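Local coordinates for SusD family protein (PDB 7KV1), which probably binds beta-glucans at the cell surface of the gut bacterium Bacteroides uniformis, as a SusD-like glycan-binding protein of the outer membrane, at residues I316-F321 / H375-K380; D325-G330 / P383-F388. All coordinates share one frame; numbering follows the deposited sequence.

Contact 1: I316-F321 / H375-K380; sequences ISPNSF and HIWLQK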
loop_
_atom_site.group_PDB
_atom_site.type_symbol
_atom_site.label_atom_id
_atom_site.label_comp_id
_atom_site.label_asym_id
_atom_site.label_seq_id
_atom_site.Cartn_x
_atom_site.Cartn_y
_atom_site.Cartn_z
ATOM N N ILE A 316 -7.940 -6.584 12.934
ATOM C CA ILE A 316 -6.622 -7.291 13.069
ATOM C C ILE A 316 -6.179 -7.421 14.532
ATOM O O ILE A 316 -4.948 -7.568 14.809
ATOM C CB ILE A 316 -5.563 -6.602 12.199
ATOM C CG1 ILE A 316 -5.214 -5.222 12.748
ATOM C CG2 ILE A 316 -6.041 -6.557 10.763
ATOM C CD1 ILE A 316 -4.062 -4.563 12.019
ATOM N N SER A 317 -7.154 -7.436 15.444
ATOM C CA SER A 317 -6.953 -7.589 16.906
ATOM C C SER A 317 -7.627 -8.877 17.393
ATOM O O SER A 317 -8.544 -9.419 16.782
ATOM C CB SER A 317 -7.450 -6.354 17.638
ATOM O OG SER A 317 -8.781 -6.025 17.265
ATOM N N PRO A 318 -7.180 -9.413 18.541
ATOM C CA PRO A 318 -7.790 -10.611 19.099
ATOM C C PRO A 318 -9.230 -10.381 19.581
ATOM O O PRO A 318 -9.566 -9.303 20.016
ATOM C CB PRO A 318 -6.833 -10.985 20.242
ATOM C CG PRO A 318 -6.176 -9.667 20.615
ATOM C CD PRO A 318 -6.052 -8.893 19.332
ATOM N N ASN A 319 -10.001 -11.450 19.501
ATOM C CA ASN A 319 -11.428 -11.536 19.857
ATOM C C ASN A 319 -11.616 -11.786 21.359
ATOM O O ASN A 319 -10.864 -12.593 21.924
ATOM C CB ASN A 319 -12.085 -12.678 19.084
ATOM C CG ASN A 319 -13.590 -12.674 19.249
ATOM O OD1 ASN A 319 -14.120 -13.441 20.040
ATOM N ND2 ASN A 319 -14.258 -11.808 18.514
ATOM N N SER A 320 -12.625 -11.151 21.962
ATOM C CA SER A 320 -13.022 -11.317 23.394
ATOM C C SER A 320 -11.781 -11.123 24.258
ATOM O O SER A 320 -11.505 -11.973 25.134
ATOM C CB SER A 320 -13.674 -12.673 23.648
ATOM O OG SER A 320 -14.692 -12.958 22.679
ATOM N N PHE A 321 -10.993 -10.105 23.945
ATOM C CA PHE A 321 -9.713 -9.834 24.635
ATOM C C PHE A 321 -10.022 -9.441 26.079
ATOM O O PHE A 321 -10.808 -8.531 26.283
ATOM C CB PHE A 321 -8.980 -8.710 23.902
ATOM C CG PHE A 321 -7.589 -8.393 24.410
ATOM C CD1 PHE A 321 -6.591 -9.351 24.410
ATOM C CD2 PHE A 321 -7.274 -7.120 24.852
ATOM C CE1 PHE A 321 -5.310 -9.042 24.846
ATOM C CE2 PHE A 321 -6.002 -6.817 25.324
ATOM C CZ PHE A 321 -5.015 -7.778 25.301
ATOM N N HIS A 375 -1.156 -15.892 18.805
ATOM C CA HIS A 375 -0.941 -14.963 19.953
ATOM C C HIS A 375 0.027 -13.852 19.534
ATOM O O HIS A 375 0.570 -13.177 20.442
ATOM C CB HIS A 375 -0.441 -15.711 21.209
ATOM C CG HIS A 375 -1.545 -16.051 22.156
ATOM N ND1 HIS A 375 -2.698 -16.688 21.730
ATOM C CD2 HIS A 375 -1.714 -15.803 23.482
ATOM C CE1 HIS A 375 -3.529 -16.827 22.754
ATOM N NE2 HIS A 375 -2.953 -16.303 23.838
ATOM N N ILE A 376 0.225 -13.650 18.219
ATOM C CA ILE A 376 1.000 -12.481 17.701
ATOM C C ILE A 376 0.107 -11.726 16.732
ATOM O O ILE A 376 -0.551 -12.390 15.917
ATOM C CB ILE A 376 2.326 -12.864 17.026
ATOM C CG1 ILE A 376 3.109 -13.906 17.821
ATOM C CG2 ILE A 376 3.154 -11.619 16.749
ATOM C CD1 ILE A 376 4.301 -14.425 17.089
ATOM N N TRP A 377 0.154 -10.401 16.824
ATOM C CA TRP A 377 -0.664 -9.469 16.038
ATOM C C TRP A 377 0.216 -8.322 15.567
ATOM O O TRP A 377 1.344 -8.180 16.093
ATOM C CB TRP A 377 -1.836 -8.978 16.881
ATOM C CG TRP A 377 -2.665 -10.086 17.455
ATOM C CD1 TRP A 377 -2.554 -10.661 18.691
ATOM C CD2 TRP A 377 -3.695 -10.820 16.769
ATOM N NE1 TRP A 377 -3.451 -11.697 18.816
ATOM C CE2 TRP A 377 -4.187 -11.792 17.666
ATOM C CE3 TRP A 377 -4.247 -10.751 15.488
ATOM C CZ2 TRP A 377 -5.205 -12.682 17.309
ATOM C CZ3 TRP A 377 -5.263 -11.619 15.148
ATOM C CH2 TRP A 377 -5.733 -12.573 16.042
ATOM N N LEU A 378 -0.301 -7.513 14.647
ATOM C CA LEU A 378 0.430 -6.325 14.129
ATOM C C LEU A 378 0.314 -5.192 15.163
ATOM O O LEU A 378 -0.799 -4.697 15.409
ATOM C CB LEU A 378 -0.145 -5.929 12.764
ATOM C CG LEU A 378 0.467 -4.705 12.096
ATOM C CD1 LEU A 378 1.923 -4.933 11.748
ATOM C CD2 LEU A 378 -0.327 -4.331 10.845
ATOM N N GLN A 379 1.439 -4.772 15.716
ATOM C CA GLN A 379 1.513 -3.653 16.688
ATOM C C GLN A 379 1.263 -2.312 15.981
ATOM O O GLN A 379 0.744 -1.404 16.615
ATOM C CB GLN A 379 2.863 -3.735 17.396
ATOM C CG GLN A 379 3.144 -2.539 18.289
ATOM C CD GLN A 379 2.367 -2.587 19.579
ATOM O OE1 GLN A 379 2.104 -3.658 20.127
ATOM N NE2 GLN A 379 2.014 -1.408 20.072
ATOM N N LYS A 380 1.647 -2.158 14.717
ATOM C CA LYS A 380 1.706 -0.831 14.053
ATOM C C LYS A 380 0.316 -0.187 14.059
ATOM O O LYS A 380 0.252 1.077 14.111
ATOM C CB LYS A 380 2.236 -0.974 12.625
ATOM C CG LYS A 380 3.727 -1.283 12.566
ATOM C CD LYS A 380 4.264 -1.378 11.146
ATOM C CE LYS A 380 5.749 -1.675 11.113
ATOM N NZ LYS A 380 6.149 -2.103 9.751
HETATM O O HOH W 1 -2.763 -8.234 13.278
HETATM O O HOH W 2 -3.465 -5.536 16.180
#
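Trp377 is the centre of this contact, its indole taking both Pro318 and the backbone of Ile316. Pro318 crosses the indole obliquely, with CD over the five-membered ring, 3.8 Å from its centroid and only 6° off the normal, a CH-pi contact; Pro318 CB touches Trp377 CZ2 at 3.8 Å. Ile316 O comes to 3.3 Å from Trp377 CE3. The indole gets there because CG of Trp377 is anti to the carbonyl carbon (chi1 -55°) and the ring stands across the CA-CB-CG plane. Its NE1 is held by Tyr367 OH, which would fix the rotation of the ring. Farther along, Ile316 puts CG1 in the crowded position between backbone N and carbonyl carbon (chi1 69°) and extends from there; it crosses Leu378 obliquely, with Ile316 CD1 3.9 Å from Leu378 CD2. No direct hydrogen bond crosses; two waters do the work instead. Both donate to Ile316 O; one accepts from Leu378 N at 2.9 Å, the other donates to Leu378 O at 2.9 Å. The coil leaving helix 312-315 thus rests on strand 376-378, which pairs antiparallel with strand 358-360, while helix 71-76 touches Ile316 through Ile73 and Leu378 through Asn72.

Contact 2: D325-G330 / P383-F388; sequences DGWSKG and PYDKNF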
loop_
_atom_site.group_PDB
_atom_site.type_symbol
_atom_site.label_atom_id
_atom_site.label_comp_id
_atom_site.label_asym_id
_atom_site.label_seq_id
_atom_site.Cartn_x
_atom_site.Cartn_y
_atom_site.Cartn_z
ATOM N N ASP A 325 -3.454 -2.543 29.416
ATOM C CA ASP A 325 -3.444 -1.148 29.946
ATOM C C ASP A 325 -4.086 -0.188 28.929
ATOM O O ASP A 325 -4.807 0.730 29.356
ATOM C CB ASP A 325 -2.028 -0.703 30.329
ATOM C CG ASP A 325 -1.376 -1.558 31.411
ATOM O OD1 ASP A 325 -2.094 -2.380 32.024
ATOM O OD2 ASP A 325 -0.146 -1.394 31.638
ATOM N N GLY A 326 -3.841 -0.389 27.629
ATOM C CA GLY A 326 -4.217 0.559 26.563
ATOM C C GLY A 326 -5.536 0.226 25.888
ATOM O O GLY A 326 -6.079 1.117 25.194
ATOM N N TRP A 327 -6.054 -0.991 26.065
ATOM C CA TRP A 327 -7.312 -1.416 25.390
ATOM C C TRP A 327 -8.192 -2.210 26.353
ATOM O O TRP A 327 -7.768 -3.287 26.796
ATOM C CB TRP A 327 -6.981 -2.212 24.123
ATOM C CG TRP A 327 -8.102 -2.378 23.141
ATOM C CD1 TRP A 327 -8.972 -1.434 22.681
ATOM C CD2 TRP A 327 -8.397 -3.581 22.415
ATOM N NE1 TRP A 327 -9.821 -1.983 21.755
ATOM C CE2 TRP A 327 -9.487 -3.298 21.577
ATOM C CE3 TRP A 327 -7.868 -4.875 22.434
ATOM C CZ2 TRP A 327 -10.015 -4.252 20.730
ATOM C CZ3 TRP A 327 -8.402 -5.821 21.601
ATOM C CH2 TRP A 327 -9.455 -5.506 20.759
ATOM N N SER A 328 -9.404 -1.705 26.602
ATOM C CA SER A 328 -10.351 -2.247 27.616
ATOM C C SER A 328 -11.003 -3.552 27.149
ATOM O O SER A 328 -11.246 -3.733 25.912
ATOM C CB SER A 328 -11.402 -1.226 27.940
ATOM O OG SER A 328 -10.793 -0.071 28.488
ATOM N N LYS A 329 -11.354 -4.399 28.115
ATOM C CA LYS A 329 -12.277 -5.543 27.926
ATOM C C LYS A 329 -13.567 -5.008 27.274
ATOM O O LYS A 329 -13.868 -3.827 27.501
ATOM C CB LYS A 329 -12.528 -6.215 29.283
ATOM C CG LYS A 329 -13.066 -7.632 29.187
ATOM C CD LYS A 329 -13.332 -8.318 30.507
ATOM C CE LYS A 329 -13.462 -9.816 30.323
ATOM N NZ LYS A 329 -14.426 -10.395 31.281
ATOM N N GLY A 330 -14.257 -5.835 26.471
ATOM C CA GLY A 330 -15.569 -5.551 25.865
ATOM C C GLY A 330 -15.482 -4.789 24.558
ATOM O O GLY A 330 -16.540 -4.284 24.082
ATOM N N PRO A 383 -5.365 -1.752 18.189
ATOM C CA PRO A 383 -6.359 -0.890 18.817
ATOM C C PRO A 383 -5.862 -0.434 20.197
ATOM O O PRO A 383 -5.251 -1.249 20.908
ATOM C CB PRO A 383 -7.607 -1.770 18.946
ATOM C CG PRO A 383 -7.030 -3.174 19.045
ATOM C CD PRO A 383 -5.784 -3.159 18.175
ATOM N N TYR A 384 -6.153 0.829 20.502
ATOM C CA TYR A 384 -6.004 1.500 21.821
ATOM C C TYR A 384 -7.263 2.309 22.138
ATOM O O TYR A 384 -7.720 3.019 21.234
ATOM C CB TYR A 384 -4.826 2.476 21.793
ATOM C CG TYR A 384 -3.489 1.797 21.865
ATOM C CD1 TYR A 384 -3.125 1.094 22.995
ATOM C CD2 TYR A 384 -2.615 1.814 20.798
ATOM C CE1 TYR A 384 -1.906 0.452 23.081
ATOM C CE2 TYR A 384 -1.388 1.184 20.869
ATOM C CZ TYR A 384 -1.040 0.499 22.005
ATOM O OH TYR A 384 0.141 -0.145 22.092
ATOM N N ASP A 385 -7.737 2.306 23.395
ATOM C CA ASP A 385 -8.918 3.129 23.813
ATOM C C ASP A 385 -8.698 4.596 23.423
ATOM O O ASP A 385 -9.590 5.200 22.819
ATOM C CB ASP A 385 -9.217 3.040 25.314
ATOM C CG ASP A 385 -9.563 1.641 25.777
ATOM O OD1 ASP A 385 -10.167 0.884 25.002
ATOM O OD2 ASP A 385 -9.178 1.302 26.891
ATOM N N LYS A 386 -7.525 5.144 23.703
ATOM C CA LYS A 386 -7.230 6.574 23.420
ATOM C C LYS A 386 -7.438 6.909 21.932
ATOM O O LYS A 386 -7.521 8.097 21.651
ATOM C CB LYS A 386 -5.802 6.899 23.864
ATOM C CG LYS A 386 -4.713 6.150 23.109
ATOM C CD LYS A 386 -3.318 6.642 23.418
ATOM C CE LYS A 386 -2.345 6.398 22.289
ATOM N NZ LYS A 386 -2.642 7.305 21.159
ATOM N N ASN A 387 -7.516 5.921 21.018
ATOM C CA ASN A 387 -7.579 6.142 19.546
ATOM C C ASN A 387 -9.013 5.962 18.998
ATOM O O ASN A 387 -9.186 6.117 17.781
ATOM C CB ASN A 387 -6.610 5.206 18.804
ATOM C CG ASN A 387 -5.139 5.510 19.024
ATOM O OD1 ASN A 387 -4.748 6.649 19.275
ATOM N ND2 ASN A 387 -4.305 4.490 18.939
ATOM N N PHE A 388 -10.027 5.699 19.836
ATOM C CA PHE A 388 -11.444 5.526 19.396
ATOM C C PHE A 388 -12.041 6.807 18.804
ATOM O O PHE A 388 -11.958 7.830 19.493
ATOM C CB PHE A 388 -12.358 5.230 20.576
ATOM C CG PHE A 388 -12.390 3.802 21.033
ATOM C CD1 PHE A 388 -12.603 2.776 20.127
ATOM C CD2 PHE A 388 -12.319 3.498 22.385
ATOM C CE1 PHE A 388 -12.683 1.466 20.562
ATOM C CE2 PHE A 388 -12.397 2.184 22.817
ATOM C CZ PHE A 388 -12.578 1.175 21.903
HETATM O O HOH W 3 -5.423 3.593 25.380
#
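Two loops of the SusD-family region meet here, the second turning through a short 3-10 segment, 385-387, whose first residue, Asp385, grips the first loop. On the tight side, Pro383 CG sits over the centre of the six-membered ring of Trp327, 3.5 Å from its centroid and 9° off the normal, a CH-pi contact. CG of Trp327 is anti to its backbone N (chi1 -164°), which carries the indole over to Pro383, and NE1 is tied to Tyr399 OH. An alanine at Trp327 would remove the indole, and with it the surface under Pro383 and the bond to Tyr399, and would probably loosen this side of the contact. The carboxylate of Asp385 takes two bonds from Ser328: the backbone N reaches the syn lone pair of OD1 at 3.1 Å, nearly straight at 175°, and Ser328 OG donates to OD2 at 2.7 Å from above the carboxylate plane. Gly326 is just as close, at the edge of the Tyr384 ring, where a CB would collide with CD1 of Tyr384; its O accepts Asp385 N at 2.7 Å, nearly along the C=O axis. Toward solvent the join thins. Lys329 and Lys386 are exposed, and Lys386 leads away from the first loop, its NZ bonded to Asn387 OD1. Here a water bridges the loops, donating to Gly326 O at 2.6 Å and accepting from Lys386 N at 3.1 Å.

Overall arrangement
Contacts 1 and 2 have centres about 12 Å apart, on the same side of the chain's centre and within the SusD-family part of the chain. Their segments alternate along the chain: 316-321, 325-330, 375-380, 383-388. The first two belong to the long loop between helices 312-315 and 341-345; the other two are strand 376-378 and the loop that follows it. The contacts also touch directly. Phe321 CD2 packs on Trp327 CE3 at 3.4 Å, Ser317 CB meets Pro383 CG at 3.5 Å, and Gln379 NE2 probably bonds to Tyr384 OH. Together they join that long loop to strand 376-378 and to the loop after it, contact 1 buried and contact 2 partly so.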